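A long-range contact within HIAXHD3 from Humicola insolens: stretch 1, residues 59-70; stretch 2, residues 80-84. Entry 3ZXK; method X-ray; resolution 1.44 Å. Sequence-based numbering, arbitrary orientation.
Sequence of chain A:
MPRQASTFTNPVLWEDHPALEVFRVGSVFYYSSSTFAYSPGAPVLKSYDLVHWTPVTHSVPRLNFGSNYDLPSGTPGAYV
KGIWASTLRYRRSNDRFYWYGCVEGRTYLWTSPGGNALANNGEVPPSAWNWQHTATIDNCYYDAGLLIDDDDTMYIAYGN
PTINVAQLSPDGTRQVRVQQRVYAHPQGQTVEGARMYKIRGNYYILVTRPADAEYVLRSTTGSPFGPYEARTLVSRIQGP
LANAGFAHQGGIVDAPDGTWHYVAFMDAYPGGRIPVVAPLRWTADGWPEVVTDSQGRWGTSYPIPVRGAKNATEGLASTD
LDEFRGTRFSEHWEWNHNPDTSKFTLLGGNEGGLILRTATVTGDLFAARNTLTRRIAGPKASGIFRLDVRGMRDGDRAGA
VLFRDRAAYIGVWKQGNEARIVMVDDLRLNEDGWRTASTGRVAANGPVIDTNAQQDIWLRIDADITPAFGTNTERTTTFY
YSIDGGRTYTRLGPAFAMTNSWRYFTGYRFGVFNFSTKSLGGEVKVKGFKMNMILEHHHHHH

Stretch 1 59-70: SVPRLNFGSNYD
Stretch 2, residues 80-84: VKGIW

Residues 59-70 and 80-84 of HIAXHD3, two stretches of one chain, bury 234 Å² between them, both sides summed. In the first, the chain turns a corner at Ser59, runs through Val60 (phi/psi -123/87) and loops through Leu63 (-71/127) and Phe65 (-100/3) to Gly66 (142/163), whose angles would jam a CB against the carbonyl O of Phe65. A 3-10 segment, 67-70, follows, held by Tyr69 N to Gly66 O and Asp70 N to Ser67 O, each 3.1 Å. Residues 80-84 form no regular helix or strand: Val80 (67/13), Lys81 (-99/-134), Gly82 (59/-139), Ile83 (-83/109), Trp84 (-94/-157). Closest register is Phe65 to Gly82, CA to CA 7.4 Å, and the Tyr69 side chain reaches across to the Gly82 backbone.

One direct hydrogen bond joins the stretches, from Gly82 N to Tyr69 OH, 2.8 Å with an N-H...O angle of 142°. Tyr69 (chi1 -68°, m; chi2 -86°) starts sideways from its CA, but its end comes nearer and carries the hydroxyl to the backbone of the second stretch. Tyr69 OH also lies 3.4 Å from Lys81 CB, and the ring meets Lys81 CB and Gly82 CA obliquely. Gly82 suits this site twice over: its positive phi favours glycine, and an ideal CB would sit a tight 3.4 Å from Tyr69 CE1.

The apolar contact centres on Ile83 (chi1 -62°, m; chi2 172°, t), which also starts sideways, and its end comes nearer to meet three side chains whose CA-to-CB bonds point toward the second stretch. Its CG1 lies 3.8 Å from CE2 of Phe65 (chi1 -45°, m; chi2 -54°), an oblique approach to the ring. Its CD1 reaches 4.0 Å from CG2 of Val60 (chi1 -175°, t) and 4.3 Å from CD2 of Leu63 (chi1 -51°, m; chi2 -174°, t). All four residues are buried, and this one isoleucine is the common partner of the other three.

A water also bridges the stretches: Lys81 (chi1 m, then t throughout) extends its end away, yet its NZ donates to the O of water 1 at 2.8 Å; Asn68 ND2 (chi1 -80°, m; chi2 -19°) donates to the same water O at 3.0 Å, linking two exposed residues that do not touch.

Within the second stretch, Trp84 NE1 (chi1 -76°, m; chi2 39°) donates to Val80 O at 3.0 Å, closing the loop on itself. Within the first, Arg62 NH2 and Asp70 OD1 form a salt bridge at 3.4 Å, the oxygen well out of the guanidinium plane, so charge alone joins them.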

ATOM      1  N   SER A  59      -4.998  -2.063  -9.368  1.00  3.30           N
ATOM      2  CA  SER A  59      -4.642  -2.272 -10.801  1.00  3.23           C
ATOM      3  C   SER A  59      -4.210  -3.703 -11.147  1.00  3.44           C
ATOM      4  O   SER A  59      -4.252  -4.078 -12.310  1.00  3.74           O
ATOM      5  CB  SER A  59      -3.518  -1.315 -11.202  1.00  3.50           C
ATOM      6  OG  SER A  59      -3.971   0.009 -11.155  1.00  4.07           O
ATOM      7  N   VAL A  60      -3.774  -4.460 -10.132  1.00  3.30           N
ATOM      8  CA  VAL A  60      -3.314  -5.835 -10.386  1.00  3.43           C
ATOM      9  C   VAL A  60      -4.140  -6.797  -9.525  1.00  3.77           C
ATOM     10  O   VAL A  60      -3.766  -7.138  -8.402  1.00  4.04           O
ATOM     11  CB  VAL A  60      -1.789  -5.953 -10.163  1.00  3.48           C
ATOM     12  CG1 VAL A  60      -1.284  -7.344 -10.556  1.00  3.94           C
ATOM     13  CG2 VAL A  60      -1.037  -4.912 -10.977  1.00  3.93           C
ATOM     14  N   PRO A  61      -5.291  -7.236 -10.037  1.00  4.13           N
ATOM     15  CA  PRO A  61      -6.185  -8.029  -9.184  1.00  4.69           C
ATOM     16  C   PRO A  61      -5.593  -9.343  -8.695  1.00  4.51           C
ATOM     17  O   PRO A  61      -6.016  -9.819  -7.637  1.00  5.18           O
ATOM     18  CB  PRO A  61      -7.426  -8.251 -10.059  1.00  5.46           C
ATOM     19  CG  PRO A  61      -7.076  -7.788 -11.443  1.00  5.97           C
ATOM     20  CD  PRO A  61      -5.975  -6.767 -11.262  1.00  4.68           C
ATOM     21  N   ARG A  62      -4.673  -9.938  -9.447  1.00  4.62           N
ATOM     22  CA  ARG A  62      -3.924 -11.102  -8.957  1.00  4.51           C
ATOM     23  C   ARG A  62      -2.549 -10.953  -9.569  1.00  4.41           C
ATOM     24  O   ARG A  62      -2.447 -10.635 -10.753  1.00  5.29           O
ATOM     25  CB  ARG A  62      -4.568 -12.412  -9.400  1.00  5.48           C
ATOM     26  CG  ARG A  62      -3.819 -13.653  -8.948  1.00  5.32           C
ATOM     27  CD  ARG A  62      -4.611 -14.903  -9.298  1.00  6.61           C
ATOM     28  NE  ARG A  62      -3.900 -16.114  -8.878  1.00  7.25           N
ATOM     29  CZ  ARG A  62      -4.046 -16.696  -7.694  1.00  7.76           C
ATOM     30  NH1 ARG A  62      -4.918 -16.204  -6.806  1.00  6.56           N
ATOM     31  NH2 ARG A  62      -3.321 -17.775  -7.400  1.00  9.99           N
ATOM     32  N   LEU A  63      -1.501 -11.171  -8.785  1.00  4.34           N
ATOM     33  CA  LEU A  63      -0.138 -10.917  -9.241  1.00  4.88           C
ATOM     34  C   LEU A  63       0.204 -11.972 -10.274  1.00  5.72           C
ATOM     35  O   LEU A  63       0.068 -13.146 -10.012  1.00  7.49           O
ATOM     36  CB  LEU A  63       0.839 -10.956  -8.046  1.00  5.38           C
ATOM     37  CG  LEU A  63       0.406 -10.077  -6.845  1.00  5.07           C
ATOM     38  CD1 LEU A  63       1.495 -10.051  -5.775  1.00  5.68           C
ATOM     39  CD2 LEU A  63       0.094  -8.645  -7.272  1.00  4.96           C
ATOM     40  N   ASN A  64       0.655 -11.546 -11.451  1.00  5.70           N
ATOM     41  CA  ASN A  64       0.975 -12.447 -12.558  1.00  6.77           C
ATOM     42  C   ASN A  64       2.455 -12.449 -12.927  1.00  7.34           C
ATOM     43  O   ASN A  64       2.821 -12.638 -14.091  1.00  9.46           O
ATOM     44  CB  ASN A  64       0.126 -12.072 -13.781  1.00  7.32           C
ATOM     45  CG  ASN A  64       0.476 -10.693 -14.359  1.00  7.95           C
ATOM     46  OD1 ASN A  64       0.669  -9.712 -13.623  1.00  7.61           O
ATOM     47  ND2 ASN A  64       0.521 -10.612 -15.689  1.00 10.10           N
ATOM     48  N   PHE A  65       3.297 -12.294 -11.930  1.00  6.75           N
ATOM     49  CA  PHE A  65       4.708 -12.044 -12.165  1.00  7.15           C
ATOM     50  C   PHE A  65       5.574 -13.283 -12.026  1.00  7.56           C
ATOM     51  O   PHE A  65       6.799 -13.204 -12.151  1.00 10.44           O
ATOM     52  CB  PHE A  65       5.219 -10.971 -11.216  1.00  6.73           C
ATOM     53  CG  PHE A  65       4.310  -9.781 -11.090  1.00  6.41           C
ATOM     54  CD1 PHE A  65       3.899  -9.098 -12.231  1.00  6.80           C
ATOM     55  CD2 PHE A  65       3.882  -9.326  -9.840  1.00  6.48           C
ATOM     56  CE1 PHE A  65       3.080  -7.973 -12.141  1.00  6.52           C
ATOM     57  CE2 PHE A  65       3.060  -8.199  -9.748  1.00  6.20           C
ATOM     58  CZ  PHE A  65       2.635  -7.539 -10.895  1.00  5.98           C
ATOM     59  N   GLY A  66       4.960 -14.434 -11.773  1.00  7.85           N
ATOM     60  CA  GLY A  66       5.721 -15.666 -11.607  1.00  7.62           C
ATOM     61  C   GLY A  66       5.155 -16.563 -10.533  1.00  7.65           C
ATOM     62  O   GLY A  66       4.358 -16.140  -9.689  1.00  7.29           O
ATOM     63  N   SER A  67       5.571 -17.825 -10.560  1.00  7.60           N
ATOM     64  CA  SER A  67       4.981 -18.836  -9.683  1.00  7.56           C
ATOM     65  C   SER A  67       5.298 -18.608  -8.201  1.00  7.19           C
ATOM     66  O   SER A  67       4.545 -19.037  -7.346  1.00  7.28           O
ATOM     67  CB  SER A  67       5.393 -20.241 -10.117  1.00  8.49           C
ATOM     68  OG  SER A  67       6.801 -20.351 -10.203  1.00 10.90           O
ATOM     69  N   ASN A  68       6.379 -17.879  -7.887  1.00  6.84           N
ATOM     70  CA  ASN A  68       6.673 -17.650  -6.468  1.00  7.02           C
ATOM     71  C   ASN A  68       5.666 -16.709  -5.812  1.00  5.60           C
ATOM     72  O   ASN A  68       5.578 -16.679  -4.602  1.00  5.30           O
ATOM     73  CB  ASN A  68       8.104 -17.132  -6.254  1.00  8.70           C
ATOM     74  CG  ASN A  68       9.157 -18.243  -6.295  1.00 12.10           C
ATOM     75  OD1 ASN A  68       8.869 -19.452  -6.136  1.00 13.14           O
ATOM     76  ND2 ASN A  68      10.400 -17.834  -6.492  1.00 16.45           N
ATOM     77  N   TYR A  69       4.917 -15.947  -6.611  1.00  5.79           N
ATOM     78  CA  TYR A  69       3.868 -15.086  -6.067  1.00  5.52           C
ATOM     79  C   TYR A  69       2.667 -15.852  -5.524  1.00  5.60           C
ATOM     80  O   TYR A  69       1.828 -15.248  -4.874  1.00  6.00           O
ATOM     81  CB  TYR A  69       3.456 -14.002  -7.103  1.00  5.88           C
ATOM     82  CG  TYR A  69       4.614 -13.051  -7.264  1.00  5.67           C
ATOM     83  CD1 TYR A  69       4.782 -11.963  -6.412  1.00  5.30           C
ATOM     84  CD2 TYR A  69       5.627 -13.316  -8.209  1.00  4.90           C
ATOM     85  CE1 TYR A  69       5.905 -11.154  -6.514  1.00  5.77           C
ATOM     86  CE2 TYR A  69       6.760 -12.504  -8.314  1.00  5.53           C
ATOM     87  CZ  TYR A  69       6.884 -11.417  -7.470  1.00  5.59           C
ATOM     88  OH  TYR A  69       7.995 -10.627  -7.561  1.00  5.91           O
ATOM     89  N   ASP A  70       2.600 -17.166  -5.752  1.00  5.98           N
ATOM     90  CA  ASP A  70       1.584 -18.038  -5.155  1.00  7.05           C
ATOM     91  C   ASP A  70       2.081 -18.712  -3.865  1.00  7.89           C
ATOM     92  O   ASP A  70       1.368 -19.560  -3.318  1.00  9.21           O
ATOM     93  CB  ASP A  70       1.148 -19.114  -6.168  1.00  8.72           C
ATOM     94  CG  ASP A  70       0.555 -18.534  -7.462  1.00 10.59           C
ATOM     95  OD1 ASP A  70       0.058 -17.366  -7.515  1.00 11.86           O
ATOM     96  OD2 ASP A  70       0.536 -19.290  -8.463  1.00 15.23           O
ATOM     97  N   VAL A  80       8.966  -9.030  -0.317  1.00  4.39           N
ATOM     98  CA  VAL A  80       9.700  -7.776  -0.583  1.00  4.45           C
ATOM     99  C   VAL A  80      10.140  -7.684  -2.058  1.00  4.62           C
ATOM    100  O   VAL A  80      10.953  -6.840  -2.425  1.00  5.26           O
ATOM    101  CB  VAL A  80      10.850  -7.474   0.436  1.00  4.57           C
ATOM    102  CG1 VAL A  80      11.165  -5.984   0.486  1.00  4.87           C
ATOM    103  CG2 VAL A  80      10.516  -7.980   1.814  1.00  4.96           C
ATOM    104  N   LYS A  81       9.598  -8.551  -2.897  1.00  4.36           N
ATOM    105  CA  LYS A  81       9.745  -8.415  -4.340  1.00  4.67           C
ATOM    106  C   LYS A  81       8.479  -7.758  -4.877  1.00  4.82           C
ATOM    107  O   LYS A  81       8.028  -6.766  -4.317  1.00  4.55           O
ATOM    108  CB  LYS A  81      10.109  -9.756  -4.993  1.00  5.51           C
ATOM    109  CG  LYS A  81      11.465 -10.300  -4.498  1.00  7.80           C
ATOM    110  CD  LYS A  81      11.811 -11.595  -5.196  1.00 10.46           C
ATOM    111  CE  LYS A  81      13.171 -12.108  -4.780  1.00 14.48           C
ATOM    112  NZ  LYS A  81      13.385 -13.511  -5.245  1.00 19.55           N
ATOM    113  N   GLY A  82       7.923  -8.278  -5.963  1.00  5.41           N
ATOM    114  CA  GLY A  82       6.665  -7.761  -6.481  1.00  4.98           C
ATOM    115  C   GLY A  82       6.703  -6.288  -6.853  1.00  4.65           C
ATOM    116  O   GLY A  82       7.661  -5.824  -7.455  1.00  4.90           O
ATOM    117  N   ILE A  83       5.631  -5.581  -6.516  1.00  4.07           N
ATOM    118  CA  ILE A  83       5.423  -4.236  -7.013  1.00  4.15           C
ATOM    119  C   ILE A  83       6.176  -3.206  -6.184  1.00  4.33           C
ATOM    120  O   ILE A  83       5.860  -2.960  -5.017  1.00  4.36           O
ATOM    121  CB  ILE A  83       3.921  -3.888  -7.058  1.00  3.99           C
ATOM    122  CG1 ILE A  83       3.218  -4.839  -8.036  1.00  4.51           C
ATOM    123  CG2 ILE A  83       3.703  -2.408  -7.404  1.00  4.63           C
ATOM    124  CD1 ILE A  83       1.686  -4.716  -8.035  1.00  4.39           C
ATOM    125  N   TRP A  84       7.222  -2.671  -6.807  1.00  4.72           N
ATOM    126  CA  TRP A  84       7.976  -1.536  -6.278  1.00  5.40           C
ATOM    127  C   TRP A  84       7.401  -0.263  -6.896  1.00  5.28           C
ATOM    128  O   TRP A  84       6.225  -0.241  -7.311  1.00  5.40           O
ATOM    129  CB  TRP A  84       9.456  -1.731  -6.546  1.00  6.38           C
ATOM    130  CG  TRP A  84      10.107  -2.736  -5.630  1.00  7.84           C
ATOM    131  CD1 TRP A  84       9.584  -3.939  -5.161  1.00  7.97           C
ATOM    132  CD2 TRP A  84      11.454  -2.655  -5.071  1.00 11.61           C
ATOM    133  NE1 TRP A  84      10.501  -4.611  -4.387  1.00  9.12           N
ATOM    134  CE2 TRP A  84      11.643  -3.876  -4.265  1.00 12.31           C
ATOM    135  CE3 TRP A  84      12.469  -1.706  -5.121  1.00 14.03           C
ATOM    136  CZ2 TRP A  84      12.815  -4.120  -3.568  1.00 15.23           C
ATOM    137  CZ3 TRP A  84      13.651  -1.956  -4.418  1.00 15.87           C
ATOM    138  CH2 TRP A  84      13.825  -3.138  -3.659  1.00 17.13           C
TER
HETATM  139  O   HOH W   1      11.165 -15.187  -5.386  1.00 19.22           O